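Local coordinates for protein putative superoxide reductase (Thermotoga maritima, PDB 3QZB) that probably reduces superoxide to hydrogen peroxide at a mononuclear iron centre, using electrons delivered by rubredoxin, at residues T61-D75 / R117-H130. Numbering follows the deposited sequence.
With FE (Fe (III) ion), chain B.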
ATOM      1  N   THR A  61       6.779   8.402  16.954  1.00  8.85           N
ATOM      2  CA  THR A  61       6.975   8.956  15.683  1.00  8.88           C
ATOM      3  C   THR A  61       8.321   8.506  15.065  1.00  9.04           C
ATOM      4  O   THR A  61       8.431   8.262  13.878  1.00 10.30           O
ATOM      5  CB  THR A  61       6.881  10.500  15.793  1.00 10.33           C
ATOM      6  OG1 THR A  61       5.582  10.902  16.320  1.00 11.15           O
ATOM      7  CG2 THR A  61       7.147  11.214  14.462  1.00 11.55           C
ATOM      8  N   GLU A  62       9.355   8.371  15.900  1.00  8.33           N
ATOM      9  CA  GLU A  62      10.672   7.989  15.464  1.00  9.97           C
ATOM     10  C   GLU A  62      10.870   6.501  15.210  1.00  8.41           C
ATOM     11  O   GLU A  62      11.736   6.140  14.414  1.00 10.29           O
ATOM     12  CB  GLU A  62      11.733   8.489  16.488  1.00 10.94           C
ATOM     13  CG  GLU A  62      11.697   9.994  16.749  1.00 14.32           C
ATOM     14  CD  GLU A  62      10.527  10.512  17.654  1.00 15.21           C
ATOM     15  OE1 GLU A  62       9.832   9.736  18.373  1.00 11.91           O
ATOM     16  OE2 GLU A  62      10.354  11.771  17.684  1.00 19.71           O
ATOM     17  N   HIS A  63      10.086   5.659  15.899  1.00  7.52           N
ATOM     18  CA  HIS A  63      10.329   4.213  15.883  1.00  7.01           C
ATOM     19  C   HIS A  63       8.990   3.501  15.975  1.00  6.61           C
ATOM     20  O   HIS A  63       8.323   3.543  17.004  1.00  6.62           O
ATOM     21  CB  HIS A  63      11.216   3.800  17.045  1.00  6.91           C
ATOM     22  CG  HIS A  63      11.537   2.340  17.093  1.00  6.78           C
ATOM     23  ND1 HIS A  63      11.892   1.725  18.266  1.00  7.64           N
ATOM     24  CD2 HIS A  63      11.494   1.365  16.140  1.00  6.52           C
ATOM     25  CE1 HIS A  63      12.080   0.431  18.019  1.00  7.67           C
ATOM     26  NE2 HIS A  63      11.846   0.178  16.724  1.00  6.37           N
ATOM     27  N   HIS A  64       8.647   2.733  14.938  1.00  5.96           N
ATOM     28  CA  HIS A  64       7.361   2.059  14.881  1.00  6.23           C
ATOM     29  C   HIS A  64       7.360   0.976  13.841  1.00  5.06           C
ATOM     30  O   HIS A  64       8.132   1.010  12.875  1.00  6.10           O
ATOM     31  CB  HIS A  64       6.244   3.094  14.571  1.00  5.81           C
ATOM     32  CG  HIS A  64       6.529   3.935  13.344  1.00  6.01           C
ATOM     33  ND1 HIS A  64       6.989   5.228  13.445  1.00  6.96           N
ATOM     34  CD2 HIS A  64       6.446   3.678  12.021  1.00  5.76           C
ATOM     35  CE1 HIS A  64       7.167   5.702  12.222  1.00  7.21           C
ATOM     36  NE2 HIS A  64       6.887   4.777  11.342  1.00  7.05           N
ATOM     37  N   ILE A  65       6.464   0.024  14.024  1.00  5.15           N
ATOM     38  CA  ILE A  65       6.171  -0.966  12.961  1.00  5.53           C
ATOM     39  C   ILE A  65       5.271  -0.350  11.913  1.00  5.25           C
ATOM     40  O   ILE A  65       4.232   0.206  12.194  1.00  5.87           O
ATOM     41  CB  ILE A  65       5.494  -2.194  13.585  1.00  5.48           C
ATOM     42  CG1 ILE A  65       6.335  -2.807  14.720  1.00  6.38           C
ATOM     43  CG2 ILE A  65       5.138  -3.221  12.485  1.00  6.57           C
ATOM     44  CD1 ILE A  65       7.729  -3.191  14.306  1.00  7.68           C
ATOM     45  N   ARG A  66       5.719  -0.411  10.667  1.00  5.11           N
ATOM     46  CA  ARG A  66       5.023   0.176   9.532  1.00  5.01           C
ATOM     47  C   ARG A  66       3.909  -0.714   8.956  1.00  4.56           C
ATOM     48  O   ARG A  66       2.878  -0.193   8.548  1.00  5.08           O
ATOM     49  CB  ARG A  66       6.043   0.428   8.419  1.00  5.15           C
ATOM     50  CG  ARG A  66       7.067   1.530   8.699  1.00  5.35           C
ATOM     51  CD  ARG A  66       6.497   2.885   8.442  1.00  5.76           C
ATOM     52  NE  ARG A  66       7.462   3.974   8.546  1.00  6.26           N
ATOM     53  CZ  ARG A  66       8.368   4.253   7.641  1.00  6.66           C
ATOM     54  NH1 ARG A  66       8.471   3.556   6.532  1.00  7.59           N
ATOM     55  NH2 ARG A  66       9.207   5.282   7.826  1.00  7.36           N
ATOM     56  N   TRP A  67       4.161  -2.009   8.865  1.00  4.28           N
ATOM     57  CA  TRP A  67       3.226  -2.930   8.196  1.00  4.98           C
ATOM     58  C   TRP A  67       3.498  -4.349   8.537  1.00  4.58           C
ATOM     59  O   TRP A  67       4.579  -4.736   8.952  1.00  5.10           O
ATOM     60  CB  TRP A  67       3.172  -2.655   6.674  1.00  5.46           C
ATOM     61  CG  TRP A  67       4.464  -2.675   5.898  1.00  4.39           C
ATOM     62  CD1 TRP A  67       5.098  -1.573   5.404  1.00  5.06           C
ATOM     63  CD2 TRP A  67       5.319  -3.800   5.522  1.00  4.63           C
ATOM     64  NE1 TRP A  67       6.192  -1.913   4.679  1.00  4.86           N
ATOM     65  CE2 TRP A  67       6.369  -3.274   4.729  1.00  4.88           C
ATOM     66  CE3 TRP A  67       5.298  -5.172   5.741  1.00  5.26           C
ATOM     67  CZ2 TRP A  67       7.355  -4.073   4.157  1.00  6.03           C
ATOM     68  CZ3 TRP A  67       6.269  -5.957   5.184  1.00  5.60           C
ATOM     69  CH2 TRP A  67       7.277  -5.411   4.390  1.00  5.80           C
ATOM     70  N   ILE A  68       2.458  -5.159   8.254  1.00  4.88           N
ATOM     71  CA  ILE A  68       2.507  -6.609   8.157  1.00  4.61           C
ATOM     72  C   ILE A  68       1.931  -6.948   6.779  1.00  4.50           C
ATOM     73  O   ILE A  68       0.923  -6.338   6.379  1.00  5.83           O
ATOM     74  CB  ILE A  68       1.647  -7.244   9.245  1.00  5.56           C
ATOM     75  CG1 ILE A  68       2.319  -7.122  10.617  1.00  5.90           C
ATOM     76  CG2 ILE A  68       1.316  -8.725   8.908  1.00  7.17           C
ATOM     77  CD1 ILE A  68       1.353  -7.295  11.777  1.00  7.09           C
ATOM     78  N   LYS A  69       2.551  -7.885   6.067  1.00  5.41           N
ATOM     79  CA  LYS A  69       1.895  -8.498   4.921  1.00  5.31           C
ATOM     80  C   LYS A  69       1.864  -9.960   5.125  1.00  5.80           C
ATOM     81  O   LYS A  69       2.666 -10.541   5.863  1.00  6.90           O
ATOM     82  CB  LYS A  69       2.447  -8.014   3.572  1.00  6.83           C
ATOM     83  CG  LYS A  69       3.859  -8.387   3.279  1.00  7.84           C
ATOM     84  CD  LYS A  69       4.290  -8.003   1.859  1.00  6.89           C
ATOM     85  CE  LYS A  69       4.064  -6.564   1.434  1.00  6.05           C
ATOM     86  NZ  LYS A  69       4.639  -5.526   2.367  1.00  6.68           N
ATOM     87  N   VAL A  70       0.895 -10.619   4.472  1.00  6.33           N
ATOM     88  CA  VAL A  70       0.688 -12.047   4.597  1.00  6.44           C
ATOM     89  C   VAL A  70       0.713 -12.639   3.189  1.00  5.54           C
ATOM     90  O   VAL A  70       0.137 -12.091   2.269  1.00  5.67           O
ATOM     91  CB  VAL A  70      -0.617 -12.350   5.281  1.00  6.79           C
ATOM     92  CG1 VAL A  70      -0.950 -13.878   5.293  1.00  7.32           C
ATOM     93  CG2 VAL A  70      -0.632 -11.785   6.730  1.00  8.38           C
ATOM     94  N   PHE A  71       1.428 -13.744   3.054  1.00  5.82           N
ATOM     95  CA  PHE A  71       1.455 -14.548   1.849  1.00  5.96           C
ATOM     96  C   PHE A  71       0.859 -15.935   2.159  1.00  6.43           C
ATOM     97  O   PHE A  71       0.981 -16.442   3.274  1.00  7.38           O
ATOM     98  CB  PHE A  71       2.880 -14.727   1.318  1.00  6.96           C
ATOM     99  CG  PHE A  71       3.471 -13.427   0.781  1.00  6.35           C
ATOM    100  CD1 PHE A  71       3.292 -13.065  -0.548  1.00  6.60           C
ATOM    101  CD2 PHE A  71       4.238 -12.609   1.605  1.00  7.88           C
ATOM    102  CE1 PHE A  71       3.796 -11.901  -1.031  1.00  7.40           C
ATOM    103  CE2 PHE A  71       4.794 -11.411   1.115  1.00  7.36           C
ATOM    104  CZ  PHE A  71       4.585 -11.082  -0.206  1.00  7.50           C
ATOM    105  N   PHE A  72       0.315 -16.536   1.113  1.00  6.26           N
ATOM    106  CA  PHE A  72      -0.111 -17.925   1.157  1.00  6.18           C
ATOM    107  C   PHE A  72       0.664 -18.695   0.090  1.00  6.42           C
ATOM    108  O   PHE A  72       0.693 -18.291  -1.073  1.00  6.82           O
ATOM    109  CB  PHE A  72      -1.602 -18.059   0.925  1.00  6.66           C
ATOM    110  CG  PHE A  72      -2.115 -19.455   1.064  1.00  7.14           C
ATOM    111  CD1 PHE A  72      -2.109 -20.100   2.287  1.00  8.39           C
ATOM    112  CD2 PHE A  72      -2.573 -20.186  -0.026  1.00  7.04           C
ATOM    113  CE1 PHE A  72      -2.567 -21.403   2.436  1.00  8.19           C
ATOM    114  CE2 PHE A  72      -3.012 -21.471   0.132  1.00  7.80           C
ATOM    115  CZ  PHE A  72      -3.030 -22.073   1.355  1.00  9.27           C
ATOM    116  N   GLN A  73       1.249 -19.819   0.506  1.00  6.86           N
ATOM    117  CA  GLN A  73       2.028 -20.699  -0.367  1.00  6.30           C
ATOM    118  C   GLN A  73       1.259 -22.020  -0.491  1.00  6.36           C
ATOM    119  O   GLN A  73       1.283 -22.802   0.469  1.00  7.60           O
ATOM    120  CB  GLN A  73       3.425 -20.921   0.202  1.00  6.91           C
ATOM    121  CG  GLN A  73       4.468 -21.290  -0.830  1.00  6.88           C
ATOM    122  CD  GLN A  73       4.199 -22.621  -1.456  1.00  7.49           C
ATOM    123  OE1 GLN A  73       4.221 -23.642  -0.757  1.00  8.48           O
ATOM    124  NE2 GLN A  73       3.959 -22.645  -2.746  1.00  7.89           N
ATOM    125  N   PRO A  74       0.587 -22.291  -1.615  1.00  6.59           N
ATOM    126  CA  PRO A  74      -0.173 -23.540  -1.701  1.00  6.90           C
ATOM    127  C   PRO A  74       0.773 -24.724  -1.883  1.00  6.81           C
ATOM    128  O   PRO A  74       1.674 -24.661  -2.734  1.00  7.58           O
ATOM    129  CB  PRO A  74      -1.063 -23.341  -2.922  1.00  7.74           C
ATOM    130  CG  PRO A  74      -1.014 -21.866  -3.244  1.00  7.50           C
ATOM    131  CD  PRO A  74       0.341 -21.432  -2.778  1.00  6.89           C
ATOM    132  N   ASP A  75       0.525 -25.815  -1.168  1.00  7.85           N
ATOM    133  CA  ASP A  75       1.360 -26.975  -1.313  1.00  8.41           C
ATOM    134  C   ASP A  75       1.414 -27.404  -2.755  1.00  9.42           C
ATOM    135  O   ASP A  75       0.371 -27.474  -3.427  1.00 10.46           O
ATOM    136  CB  ASP A  75       0.829 -28.146  -0.479  1.00  9.52           C
ATOM    137  CG  ASP A  75       0.811 -27.935   0.989  1.00 11.40           C
ATOM    138  OD1 ASP A  75       1.454 -26.993   1.486  1.00 11.49           O
ATOM    139  OD2 ASP A  75       0.105 -28.764   1.685  1.00 14.73           O
ATOM    140  N   ARG A 117      -7.154 -25.045  -0.893  1.00  8.71           N
ATOM    141  CA  ARG A 117      -6.131 -26.046  -0.841  1.00  9.26           C
ATOM    142  C   ARG A 117      -5.205 -25.775   0.340  1.00  8.46           C
ATOM    143  O   ARG A 117      -4.991 -24.628   0.697  1.00  9.36           O
ATOM    144  CB  ARG A 117      -5.261 -26.086  -2.148  1.00 12.68           C
ATOM    145  CG  ARG A 117      -6.025 -26.093  -3.491  1.00 15.10           C
ATOM    146  CD  ARG A 117      -5.242 -26.648  -4.665  1.00 13.93           C
ATOM    147  NE  ARG A 117      -4.014 -25.928  -4.997  1.00 14.81           N
ATOM    148  CZ  ARG A 117      -3.888 -24.999  -5.944  1.00 12.87           C
ATOM    149  NH1 ARG A 117      -4.927 -24.418  -6.543  1.00 12.87           N
ATOM    150  NH2 ARG A 117      -2.685 -24.653  -6.273  1.00 14.03           N
ATOM    151  N   SER A 118      -4.552 -26.824   0.845  1.00  9.15           N
ATOM    152  CA  SER A 118      -3.615 -26.703   1.957  1.00  9.37           C
ATOM    153  C   SER A 118      -2.369 -25.939   1.547  1.00  8.50           C
ATOM    154  O   SER A 118      -1.986 -25.910   0.386  1.00  9.12           O
ATOM    155  CB  SER A 118      -3.185 -28.071   2.445  1.00  8.43           C
ATOM    156  OG  SER A 118      -4.320 -28.787   2.916  1.00  9.40           O
ATOM    157  N   GLY A 119      -1.712 -25.303   2.507  1.00  8.21           N
ATOM    158  CA  GLY A 119      -0.554 -24.521   2.227  1.00  8.33           C
ATOM    159  C   GLY A 119       0.102 -24.001   3.477  1.00  8.08           C
ATOM    160  O   GLY A 119      -0.104 -24.565   4.555  1.00 10.37           O
ATOM    161  N   THR A 120       0.903 -22.957   3.302  1.00  7.16           N
ATOM    162  CA  THR A 120       1.651 -22.303   4.357  1.00  7.34           C
ATOM    163  C   THR A 120       1.335 -20.837   4.366  1.00  6.52           C
ATOM    164  O   THR A 120       1.351 -20.182   3.329  1.00  7.64           O
ATOM    165  CB  THR A 120       3.140 -22.523   4.199  1.00  7.55           C
ATOM    166  OG1 THR A 120       3.413 -23.926   4.132  1.00  8.95           O
ATOM    167  CG2 THR A 120       3.947 -21.954   5.346  1.00 10.10           C
ATOM    168  N   ILE A 121       1.020 -20.311   5.558  1.00  6.30           N
ATOM    169  CA  ILE A 121       0.845 -18.871   5.802  1.00  6.37           C
ATOM    170  C   ILE A 121       2.224 -18.293   6.164  1.00  6.61           C
ATOM    171  O   ILE A 121       2.885 -18.833   7.048  1.00  7.53           O
ATOM    172  CB  ILE A 121      -0.165 -18.621   6.943  1.00  6.76           C
ATOM    173  CG1 ILE A 121      -1.529 -19.223   6.654  1.00  9.33           C
ATOM    174  CG2 ILE A 121      -0.248 -17.111   7.276  1.00  7.83           C
ATOM    175  CD1 ILE A 121      -2.418 -19.394   7.904  1.00  9.91           C
ATOM    176  N   ILE A 122       2.647 -17.239   5.495  1.00  7.34           N
ATOM    177  CA  ILE A 122       3.898 -16.533   5.756  1.00  7.24           C
ATOM    178  C   ILE A 122       3.565 -15.087   6.121  1.00  6.35           C
ATOM    179  O   ILE A 122       2.851 -14.406   5.395  1.00  7.68           O
ATOM    180  CB  ILE A 122       4.859 -16.590   4.564  1.00  7.34           C
ATOM    181  CG1 ILE A 122       5.178 -18.037   4.113  1.00  8.16           C
ATOM    182  CG2 ILE A 122       6.163 -15.870   4.921  1.00  8.78           C
ATOM    183  CD1 ILE A 122       5.933 -18.090   2.787  1.00 11.29           C
ATOM    184  N   ALA A 123       4.046 -14.645   7.276  1.00  6.39           N
ATOM    185  CA  ALA A 123       3.903 -13.258   7.706  1.00  5.77           C
ATOM    186  C   ALA A 123       5.271 -12.560   7.554  1.00  6.47           C
ATOM    187  O   ALA A 123       6.310 -13.124   7.934  1.00  7.56           O
ATOM    188  CB  ALA A 123       3.457 -13.192   9.165  1.00  7.46           C
ATOM    189  N   LEU A 124       5.210 -11.359   6.995  1.00  5.78           N
ATOM    190  CA  LEU A 124       6.397 -10.496   6.844  1.00  5.50           C
ATOM    191  C   LEU A 124       6.036  -9.161   7.459  1.00  5.97           C
ATOM    192  O   LEU A 124       5.003  -8.570   7.154  1.00  6.37           O
ATOM    193  CB  LEU A 124       6.710 -10.325   5.379  1.00  6.10           C
ATOM    194  CG  LEU A 124       7.991  -9.539   5.013  1.00  5.45           C
ATOM    195  CD1 LEU A 124       9.209 -10.282   5.339  1.00  7.09           C
ATOM    196  CD2 LEU A 124       7.952  -9.124   3.541  1.00  7.39           C
ATOM    197  N   SER A 125       6.911  -8.638   8.331  1.00  5.52           N
ATOM    198  CA  SER A 125       6.665  -7.333   8.931  1.00  6.31           C
ATOM    199  C   SER A 125       7.873  -6.434   8.800  1.00  5.50           C
ATOM    200  O   SER A 125       9.005  -6.936   8.602  1.00  6.05           O
ATOM    201  CB  SER A 125       6.244  -7.482  10.390  1.00  6.63           C
ATOM    202  OG  SER A 125       7.225  -8.141  11.131  1.00  7.76           O
ATOM    203  N   TYR A 126       7.657  -5.142   8.924  1.00  5.38           N
ATOM    204  CA  TYR A 126       8.680  -4.139   8.680  1.00  4.85           C
ATOM    205  C   TYR A 126       8.618  -3.076   9.768  1.00  4.85           C
ATOM    206  O   TYR A 126       7.593  -2.452   9.980  1.00  5.47           O
ATOM    207  CB  TYR A 126       8.443  -3.484   7.296  1.00  4.95           C
ATOM    208  CG  TYR A 126       9.462  -2.426   6.960  1.00  5.38           C
ATOM    209  CD1 TYR A 126      10.807  -2.730   6.822  1.00  5.75           C
ATOM    210  CD2 TYR A 126       9.083  -1.129   6.832  1.00  6.24           C
ATOM    211  CE1 TYR A 126      11.738  -1.723   6.590  1.00  5.94           C
ATOM    212  CE2 TYR A 126      10.004  -0.100   6.590  1.00  5.98           C
ATOM    213  CZ  TYR A 126      11.322  -0.423   6.489  1.00  5.63           C
ATOM    214  OH  TYR A 126      12.291   0.566   6.303  1.00  6.63           O
ATOM    215  N   CYS A 127       9.780  -2.871  10.413  1.00  5.90           N
ATOM    216  CA  CYS A 127      10.020  -1.777  11.356  1.00  5.24           C
ATOM    217  C   CYS A 127      10.735  -0.677  10.621  1.00  6.25           C
ATOM    218  O   CYS A 127      11.556  -0.917   9.744  1.00  6.29           O
ATOM    219  CB  CYS A 127      10.862  -2.320  12.509  1.00  6.04           C
ATOM    220  SG  CYS A 127      11.322  -0.964  13.652  1.00  6.12           S
ATOM    221  N   ASN A 128      10.388   0.556  10.941  1.00  5.42           N
ATOM    222  CA  ASN A 128      11.009   1.706  10.246  1.00  5.89           C
ATOM    223  C   ASN A 128      12.520   1.832  10.483  1.00  6.55           C
ATOM    224  O   ASN A 128      13.189   2.473   9.669  1.00  7.39           O
ATOM    225  CB  ASN A 128      10.298   3.018  10.522  1.00  5.84           C
ATOM    226  CG  ASN A 128      10.569   3.577  11.890  1.00  6.20           C
ATOM    227  OD1 ASN A 128      10.783   2.837  12.856  1.00  6.98           O
ATOM    228  ND2 ASN A 128      10.522   4.910  12.009  1.00  8.34           N
ATOM    229  N   ILE A 129      13.070   1.187  11.533  1.00  5.84           N
ATOM    230  CA  ILE A 129      14.505   1.232  11.760  1.00  6.08           C
ATOM    231  C   ILE A 129      15.148  -0.130  11.943  1.00  5.76           C
ATOM    232  O   ILE A 129      16.363  -0.228  11.921  1.00  6.61           O
ATOM    233  CB  ILE A 129      14.869   2.176  12.962  1.00  6.32           C
ATOM    234  CG1 ILE A 129      14.414   1.592  14.288  1.00  6.77           C
ATOM    235  CG2 ILE A 129      14.342   3.566  12.691  1.00  7.74           C
ATOM    236  CD1 ILE A 129      14.687   2.500  15.498  1.00  8.09           C
ATOM    237  N   HIS A 130      14.369  -1.223  12.125  1.00  5.50           N
ATOM    238  CA  HIS A 130      14.918  -2.541  12.349  1.00  5.33           C
ATOM    239  C   HIS A 130      14.576  -3.555  11.241  1.00  5.63           C
ATOM    240  O   HIS A 130      14.682  -4.776  11.445  1.00  6.21           O
ATOM    241  CB  HIS A 130      14.464  -3.115  13.695  1.00  6.41           C
ATOM    242  CG  HIS A 130      14.939  -2.305  14.872  1.00  6.76           C
ATOM    243  ND1 HIS A 130      14.073  -1.702  15.782  1.00  6.52           N
ATOM    244  CD2 HIS A 130      16.208  -2.036  15.305  1.00  7.38           C
ATOM    245  CE1 HIS A 130      14.806  -1.104  16.699  1.00  7.30           C
ATOM    246  NE2 HIS A 130      16.084  -1.281  16.451  1.00  7.37           N
TER
HETATM  247 FE    FE B 132      11.895  -1.755  15.771  1.00  5.79          FE
HETATM  248  O   HOH W   1      11.468   2.749   5.446  0.50 11.20           O
HETATM  249  O   HOH W   2       3.251 -24.976   1.600  1.00 10.57           O
HETATM  250  O   HOH W   3      -0.737 -26.757  -5.898  1.00 15.21           O
HETATM  251  O   HOH W   4      -2.247 -26.973  -2.423  1.00 25.08           O
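His63 from 61-75 and Cys127 and His130 from 117-130 close on a single iron(III) ion: His63 NE2 binds it at 2.2 Å, Cys127 SG at 2.3 Å and His130 ND1 at 2.2 Å. His29 and His57 complete the site. Cys127 SG sits at the edge of the His63 ring, in its plane, and the CD1 methyl of Ile129 lies over a face of that ring. Cys127 SG also accepts the backbone N-H of Ile129 and, weakly, that of His130.

Next to the metal ligands in sequence, Asn128 clamps the 61-64 loop. Its ND2 donates to Glu62 O (3.0 Å), its OD1 takes the N-H of His64 (3.0 Å), and its own backbone N reaches His64 O. With CG turned between the backbone N and the carbonyl carbon (chi1 75°), the amide stacks on the His64 ring, planes 25° apart. Arg66 NE donates to His64 NE2 nearly in both planes, and His64 ND1 bonds Thr60 O, so both ring nitrogens are engaged. Arg66 NH1 and NH2 reach Asn89 O and Glu93 of a neighbouring subunit, the latter a salt bridge.

Farther on, strands 65-74 and 119-127 run antiparallel in the immunoglobulin-like beta-sandwich of the desulfoferrodoxin family, paired by a ladder from Arg66 N-Tyr126 O to Thr120 N-Gln73 O. A beta bulge between Ile65 and Trp67 shifts the register by one.

On the Trp67 side of the sheet, Tyr126 CB sits over the centre of one Trp67 face, 3.3 Å from CE2, a CH-pi contact; Lys69 NZ lies over the opposite face, toward the rim. A serine in place of Trp67 would probably leave Tyr126 CB without its aromatic platform and Glu82 of another neighbouring subunit without the indole N-H. On the other side of the sheet, Val70 CG1 meets Ile121 CG2 at 3.9 Å.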